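Local atomic coordinates of lantibiotic dehydratase (Microbispora corallina, PDB entry 5EHK), a protein that probably dehydrates serine and threonine residues of a lantibiotic precursor peptide, using glutamyl-tRNA, during biosynthesis of the antibiotic NAI-107. Residues Arg407-Ala412 with Glu427-Thr432; Ile606-Leu611 with Arg650-Leu655. All coordinates share one frame; numbering follows the deposited sequence.

Interaction 1 of 2, residues Arg407-Ala412 with Glu427-Thr432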
loop_
_atom_site.group_PDB
_atom_site.type_symbol
_atom_site.label_atom_id
_atom_site.label_comp_id
_atom_site.label_asym_id
_atom_site.label_seq_id
_atom_site.Cartn_x
_atom_site.Cartn_y
_atom_site.Cartn_z
ATOM N N ARG A 407 -7.709 -13.151 -2.848
ATOM C CA ARG A 407 -8.561 -12.139 -3.477
ATOM C C ARG A 407 -7.851 -11.381 -4.613
ATOM O O ARG A 407 -8.388 -11.237 -5.718
ATOM C CB ARG A 407 -9.166 -11.205 -2.438
ATOM C CG ARG A 407 -10.005 -11.919 -1.404
ATOM C CD ARG A 407 -11.469 -12.087 -1.812
ATOM N NE ARG A 407 -11.699 -12.771 -3.082
ATOM C CZ ARG A 407 -11.478 -14.074 -3.317
ATOM N NH1 ARG A 407 -10.945 -14.865 -2.386
ATOM N NH2 ARG A 407 -11.761 -14.586 -4.516
ATOM N N ARG A 408 -6.625 -10.932 -4.363
ATOM C CA ARG A 408 -5.852 -10.292 -5.421
ATOM C C ARG A 408 -5.456 -11.299 -6.514
ATOM O O ARG A 408 -5.390 -10.952 -7.686
ATOM C CB ARG A 408 -4.626 -9.565 -4.856
ATOM C CG ARG A 408 -4.957 -8.382 -3.922
ATOM C CD ARG A 408 -3.684 -7.880 -3.212
ATOM N NE ARG A 408 -2.750 -7.374 -4.222
ATOM C CZ ARG A 408 -2.848 -6.174 -4.792
ATOM N NH1 ARG A 408 -3.796 -5.329 -4.397
ATOM N NH2 ARG A 408 -1.991 -5.815 -5.734
ATOM N N TYR A 409 -5.184 -12.541 -6.126
ATOM C CA TYR A 409 -4.858 -13.604 -7.078
ATOM C C TYR A 409 -6.006 -13.849 -8.068
ATOM O O TYR A 409 -5.808 -13.950 -9.274
ATOM C CB TYR A 409 -4.586 -14.873 -6.300
ATOM C CG TYR A 409 -3.724 -15.893 -6.996
ATOM C CD1 TYR A 409 -2.383 -15.660 -7.201
ATOM C CD2 TYR A 409 -4.245 -17.105 -7.393
ATOM C CE1 TYR A 409 -1.583 -16.599 -7.807
ATOM C CE2 TYR A 409 -3.462 -18.052 -7.976
ATOM C CZ TYR A 409 -2.125 -17.799 -8.196
ATOM O OH TYR A 409 -1.324 -18.743 -8.813
ATOM N N HIS A 410 -7.213 -13.929 -7.531
ATOM C CA HIS A 410 -8.404 -14.064 -8.342
ATOM C C HIS A 410 -8.537 -12.923 -9.359
ATOM O O HIS A 410 -8.853 -13.159 -10.531
ATOM C CB HIS A 410 -9.620 -14.121 -7.424
ATOM C CG HIS A 410 -10.924 -14.055 -8.147
ATOM N ND1 HIS A 410 -11.915 -13.159 -7.806
ATOM C CD2 HIS A 410 -11.398 -14.768 -9.196
ATOM C CE1 HIS A 410 -12.941 -13.320 -8.623
ATOM N NE2 HIS A 410 -12.651 -14.283 -9.481
ATOM N N GLU A 411 -8.261 -11.694 -8.927
ATOM C CA GLU A 411 -8.325 -10.550 -9.836
ATOM C C GLU A 411 -7.255 -10.705 -10.903
ATOM O O GLU A 411 -7.496 -10.449 -12.074
ATOM C CB GLU A 411 -8.098 -9.227 -9.112
ATOM C CG GLU A 411 -9.228 -8.729 -8.229
ATOM C CD GLU A 411 -8.824 -7.463 -7.448
ATOM O OE1 GLU A 411 -8.472 -6.454 -8.110
ATOM O OE2 GLU A 411 -8.809 -7.494 -6.183
ATOM N N ALA A 412 -6.060 -11.087 -10.475
ATOM C CA ALA A 412 -4.948 -11.254 -11.386
ATOM C C ALA A 412 -5.334 -12.283 -12.452
ATOM O O ALA A 412 -5.163 -12.046 -13.661
ATOM C CB ALA A 412 -3.713 -11.686 -10.618
ATOM N N GLU A 427 0.851 -25.261 -13.578
ATOM C CA GLU A 427 1.247 -24.255 -14.534
ATOM C C GLU A 427 0.882 -22.873 -13.986
ATOM O O GLU A 427 1.684 -21.938 -14.046
ATOM C CB GLU A 427 0.563 -24.482 -15.858
ATOM C CG GLU A 427 0.835 -23.381 -16.867
ATOM C CD GLU A 427 -0.034 -23.547 -18.088
ATOM O OE1 GLU A 427 -0.139 -24.707 -18.553
ATOM O OE2 GLU A 427 -0.615 -22.540 -18.567
ATOM N N LEU A 428 -0.324 -22.759 -13.431
ATOM C CA LEU A 428 -0.744 -21.541 -12.767
ATOM C C LEU A 428 0.248 -21.176 -11.673
ATOM O O LEU A 428 0.607 -20.021 -11.538
ATOM C CB LEU A 428 -2.122 -21.725 -12.141
ATOM C CG LEU A 428 -2.704 -20.455 -11.526
ATOM C CD1 LEU A 428 -2.989 -19.434 -12.610
ATOM C CD2 LEU A 428 -3.934 -20.752 -10.708
ATOM N N LEU A 429 0.726 -22.159 -10.915
ATOM C CA LEU A 429 1.595 -21.877 -9.776
ATOM C C LEU A 429 3.039 -21.581 -10.171
ATOM O O LEU A 429 3.839 -21.142 -9.342
ATOM C CB LEU A 429 1.558 -23.024 -8.767
ATOM C CG LEU A 429 0.437 -22.971 -7.723
ATOM C CD1 LEU A 429 0.574 -24.105 -6.756
ATOM C CD2 LEU A 429 0.455 -21.658 -6.985
ATOM N N ASP A 430 3.363 -21.838 -11.436
ATOM C CA ASP A 430 4.702 -21.612 -11.964
ATOM C C ASP A 430 5.021 -20.131 -12.229
ATOM O O ASP A 430 4.259 -19.431 -12.888
ATOM C CB ASP A 430 4.882 -22.408 -13.248
ATOM C CG ASP A 430 6.287 -22.350 -13.761
ATOM O OD1 ASP A 430 7.149 -23.023 -13.162
ATOM O OD2 ASP A 430 6.538 -21.639 -14.754
ATOM N N ASP A 431 6.148 -19.672 -11.696
ATOM C CA ASP A 431 6.626 -18.300 -11.868
ATOM C C ASP A 431 6.767 -17.897 -13.326
ATOM O O ASP A 431 6.456 -16.773 -13.698
ATOM C CB ASP A 431 7.983 -18.158 -11.211
ATOM C CG ASP A 431 7.882 -17.927 -9.736
ATOM O OD1 ASP A 431 7.081 -17.050 -9.329
ATOM O OD2 ASP A 431 8.600 -18.619 -8.984
ATOM N N THR A 432 7.243 -18.823 -14.145
ATOM C CA THR A 432 7.536 -18.535 -15.527
ATOM C C THR A 432 6.335 -18.661 -16.447
ATOM O O THR A 432 6.120 -17.805 -17.319
ATOM C CB THR A 432 8.659 -19.416 -16.047
ATOM O OG1 THR A 432 9.766 -19.381 -15.129
ATOM C CG2 THR A 432 9.092 -18.928 -17.382
#
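With CG of Y409 anti to its own N (chi1 -156°) and CG of L428 likewise trans (chi1 -175°), two side chains reach for each other from opposite directions, the tyrosine off helix 407-417 and the leucine off the segment 427-432. The backbones stay well apart, the nearest CA atoms, those of Y409 and L428, being 10.6 Å from each other, and the full length of the tyrosine spans most of that gap.

What touches is the phenol end: Y409 OH lies 3.5 Å from L428 CG. Beside it, the ring carbon Y409 CE2 is 3.9 Å from L428 CD2, a methyl that meets the ring obliquely. L429 adds a lighter contact, its CD2 standing 3.9 Å from the hydroxyl oxygen of Y409.

The leucines sit in a type I beta turn from E427 to D430, closed by the bond from D430 N to E427 O (3.1 Å). Y409 also touches L620 of strand 620-624, in the mixed sheet whose edge strand 423-424 precedes this turn. Past it, D431 makes a salt bridge with R829 of the second subunit.

The hydroxyl of Y409 is hydrogen-bonded to the carbonyl oxygen of G436, a residue whose backbone also bonds to that of L428. Chemically, then, the contact is apolar packing around a buried phenol whose polar end is satisfied by the loop following the turn.

Interaction 2 of 2, residues Ile606-Leu611 with Arg650-Leu655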
loop_
_atom_site.group_PDB
_atom_site.type_symbol
_atom_site.label_atom_id
_atom_site.label_comp_id
_atom_site.label_asym_id
_atom_site.label_seq_id
_atom_site.Cartn_x
_atom_site.Cartn_y
_atom_site.Cartn_z
ATOM N N ILE A 606 -6.980 -38.788 -6.348
ATOM C CA ILE A 606 -7.356 -37.888 -7.442
ATOM C C ILE A 606 -6.142 -37.038 -7.829
ATOM O O ILE A 606 -5.802 -36.066 -7.159
ATOM C CB ILE A 606 -8.684 -37.088 -7.185
ATOM C CG1 ILE A 606 -9.078 -36.207 -8.371
ATOM C CG2 ILE A 606 -8.630 -36.288 -5.936
ATOM C CD1 ILE A 606 -10.097 -35.201 -7.991
ATOM N N PRO A 607 -5.475 -37.426 -8.927
ATOM C CA PRO A 607 -4.095 -36.993 -9.149
ATOM C C PRO A 607 -4.010 -35.494 -9.404
ATOM O O PRO A 607 -4.801 -34.912 -10.154
ATOM C CB PRO A 607 -3.680 -37.764 -10.421
ATOM C CG PRO A 607 -4.798 -38.736 -10.694
ATOM C CD PRO A 607 -6.019 -38.081 -10.126
ATOM N N LEU A 608 -3.027 -34.881 -8.769
ATOM C CA LEU A 608 -2.784 -33.452 -8.884
ATOM C C LEU A 608 -2.740 -32.941 -10.335
ATOM O O LEU A 608 -3.328 -31.902 -10.644
ATOM C CB LEU A 608 -1.483 -33.131 -8.161
ATOM C CG LEU A 608 -1.046 -31.699 -8.041
ATOM C CD1 LEU A 608 -2.249 -30.942 -7.528
ATOM C CD2 LEU A 608 0.056 -31.692 -7.028
ATOM N N ASP A 609 -2.076 -33.672 -11.229
ATOM C CA ASP A 609 -1.904 -33.179 -12.594
ATOM C C ASP A 609 -3.183 -33.230 -13.409
ATOM O O ASP A 609 -3.177 -32.865 -14.573
ATOM C CB ASP A 609 -0.755 -33.880 -13.342
ATOM C CG ASP A 609 -0.946 -35.404 -13.484
ATOM O OD1 ASP A 609 -2.097 -35.926 -13.437
ATOM O OD2 ASP A 609 0.092 -36.089 -13.655
ATOM N N GLU A 610 -4.272 -33.696 -12.803
ATOM C CA GLU A 610 -5.557 -33.708 -13.485
ATOM C C GLU A 610 -6.384 -32.489 -13.125
ATOM O O GLU A 610 -7.509 -32.328 -13.612
ATOM C CB GLU A 610 -6.349 -34.965 -13.168
ATOM C CG GLU A 610 -5.686 -36.262 -13.565
ATOM C CD GLU A 610 -6.618 -37.477 -13.371
ATOM O OE1 GLU A 610 -7.823 -37.280 -13.025
ATOM O OE2 GLU A 610 -6.139 -38.625 -13.557
ATOM N N LEU A 611 -5.828 -31.635 -12.270
ATOM C CA LEU A 611 -6.565 -30.507 -11.733
ATOM C C LEU A 611 -6.298 -29.181 -12.470
ATOM O O LEU A 611 -5.192 -28.920 -12.896
ATOM C CB LEU A 611 -6.280 -30.394 -10.240
ATOM C CG LEU A 611 -6.732 -31.627 -9.457
ATOM C CD1 LEU A 611 -6.499 -31.491 -7.941
ATOM C CD2 LEU A 611 -8.215 -31.886 -9.763
ATOM N N ARG A 650 -1.311 -25.985 -0.423
ATOM C CA ARG A 650 -1.950 -24.830 0.178
ATOM C C ARG A 650 -2.979 -24.196 -0.774
ATOM O O ARG A 650 -4.017 -23.686 -0.329
ATOM C CB ARG A 650 -0.933 -23.799 0.650
ATOM C CG ARG A 650 -1.633 -22.524 1.112
ATOM C CD ARG A 650 -0.736 -21.462 1.668
ATOM N NE ARG A 650 -1.555 -20.301 1.942
ATOM C CZ ARG A 650 -1.107 -19.102 2.265
ATOM N NH1 ARG A 650 0.190 -18.860 2.348
ATOM N NH2 ARG A 650 -1.987 -18.145 2.465
ATOM N N LEU A 651 -2.713 -24.238 -2.078
ATOM C CA LEU A 651 -3.652 -23.666 -3.031
ATOM C C LEU A 651 -4.928 -24.514 -3.029
ATOM O O LEU A 651 -6.044 -23.969 -3.068
ATOM C CB LEU A 651 -3.044 -23.537 -4.448
ATOM C CG LEU A 651 -3.928 -22.863 -5.514
ATOM C CD1 LEU A 651 -4.303 -21.472 -5.108
ATOM C CD2 LEU A 651 -3.301 -22.798 -6.888
ATOM N N LEU A 652 -4.759 -25.839 -2.950
ATOM C CA LEU A 652 -5.895 -26.741 -2.919
ATOM C C LEU A 652 -6.735 -26.440 -1.697
ATOM O O LEU A 652 -7.969 -26.337 -1.766
ATOM C CB LEU A 652 -5.453 -28.194 -2.927
ATOM C CG LEU A 652 -4.824 -28.693 -4.231
ATOM C CD1 LEU A 652 -4.118 -30.023 -4.002
ATOM C CD2 LEU A 652 -5.867 -28.766 -5.393
ATOM N N PHE A 653 -6.066 -26.291 -0.565
ATOM C CA PHE A 653 -6.783 -25.973 0.646
ATOM C C PHE A 653 -7.589 -24.688 0.488
ATOM O O PHE A 653 -8.780 -24.678 0.739
ATOM C CB PHE A 653 -5.836 -25.870 1.826
ATOM C CG PHE A 653 -6.416 -25.147 2.985
ATOM C CD1 PHE A 653 -7.428 -25.735 3.735
ATOM C CD2 PHE A 653 -5.952 -23.885 3.336
ATOM C CE1 PHE A 653 -7.975 -25.070 4.826
ATOM C CE2 PHE A 653 -6.490 -23.205 4.416
ATOM C CZ PHE A 653 -7.502 -23.804 5.175
ATOM N N GLU A 654 -6.970 -23.620 0.015
ATOM C CA GLU A 654 -7.675 -22.333 -0.010
ATOM C C GLU A 654 -8.776 -22.306 -1.065
ATOM O O GLU A 654 -9.801 -21.701 -0.854
ATOM C CB GLU A 654 -6.697 -21.141 -0.147
ATOM C CG GLU A 654 -5.669 -21.088 1.012
ATOM C CD GLU A 654 -4.836 -19.801 1.060
ATOM O OE1 GLU A 654 -4.634 -19.184 -0.016
ATOM O OE2 GLU A 654 -4.376 -19.411 2.171
ATOM N N LEU A 655 -8.590 -23.015 -2.171
ATOM C CA LEU A 655 -9.601 -23.066 -3.223
ATOM C C LEU A 655 -10.895 -23.726 -2.713
ATOM O O LEU A 655 -12.013 -23.310 -3.053
ATOM C CB LEU A 655 -9.046 -23.820 -4.446
ATOM C CG LEU A 655 -8.060 -23.016 -5.306
ATOM C CD1 LEU A 655 -7.315 -23.892 -6.272
ATOM C CD2 LEU A 655 -8.779 -21.913 -6.052
#
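L611 and L652 meet with their side chains at about a right angle, while L608 approaches the same L652 on a slanting course. The two branches of L652 are divided between these neighbours: its CD2 lies 3.8 Å from CD1 of L611, and its CD1 lies 4.1 Å from CD1 of L608. A single leucine of helix 647-656 thus contacts both partners, and the helix stands off by side-chain length, as the 9.5 Å between CA of L608 and CA of L652 indicates.

The partners reach it differently. L611 directs its CB toward the helix; L608 does not, but its trans first torsion (chi1 -176°) carries the branched end over to L652. L608 opens the 3-10 segment 608-610 and L611 follows it as the first residue of strand 611-615; the bond from L611 N to L608 O (3.0 Å) ties the two.

I593 of strand 591-595 and L622 of strand 620-624, strands of one mixed sheet, each touch both L611 and L652, so the leucine cluster belongs to the packing of helix 647-656 against that sheet.

The helix's charged groups lie away from this cluster. R650 NH2 forms a salt bridge with E654 OE2 (2.7 Å), with a second, weak bond from R650 NE to the same oxygen (3.0 Å). The oxygen lies at the guanidinium edge, in plane, and is met on its syn side, 27° out of the carboxylate plane. The contact itself is therefore van der Waals packing of leucine methyls, joining the 3-10 turn and the start of strand 611-615 to helix 647-656, while the buried charges are paired within the helix.

Both contacts lie in the interior of the region covered by the N-terminal dehydratase family, with centres 14 Å apart. Each sets a regular helix against a segment of turn: a type I turn in interaction 1, a short 3-10 segment running into a strand in interaction 2. They share a boundary, L429 CG packing on L651 CD2 at 3.8 Å. One mixed sheet connects them: L611 begins one of its strands, 427-432 follows its edge strand 423-424, and strand 620-624 is touched by Y409, L611 and L652. Interaction 1 includes a phenol oxygen and has a flank that reaches the second subunit, whereas interaction 2 joins aliphatic side chains alone, and no other chain touches its segments.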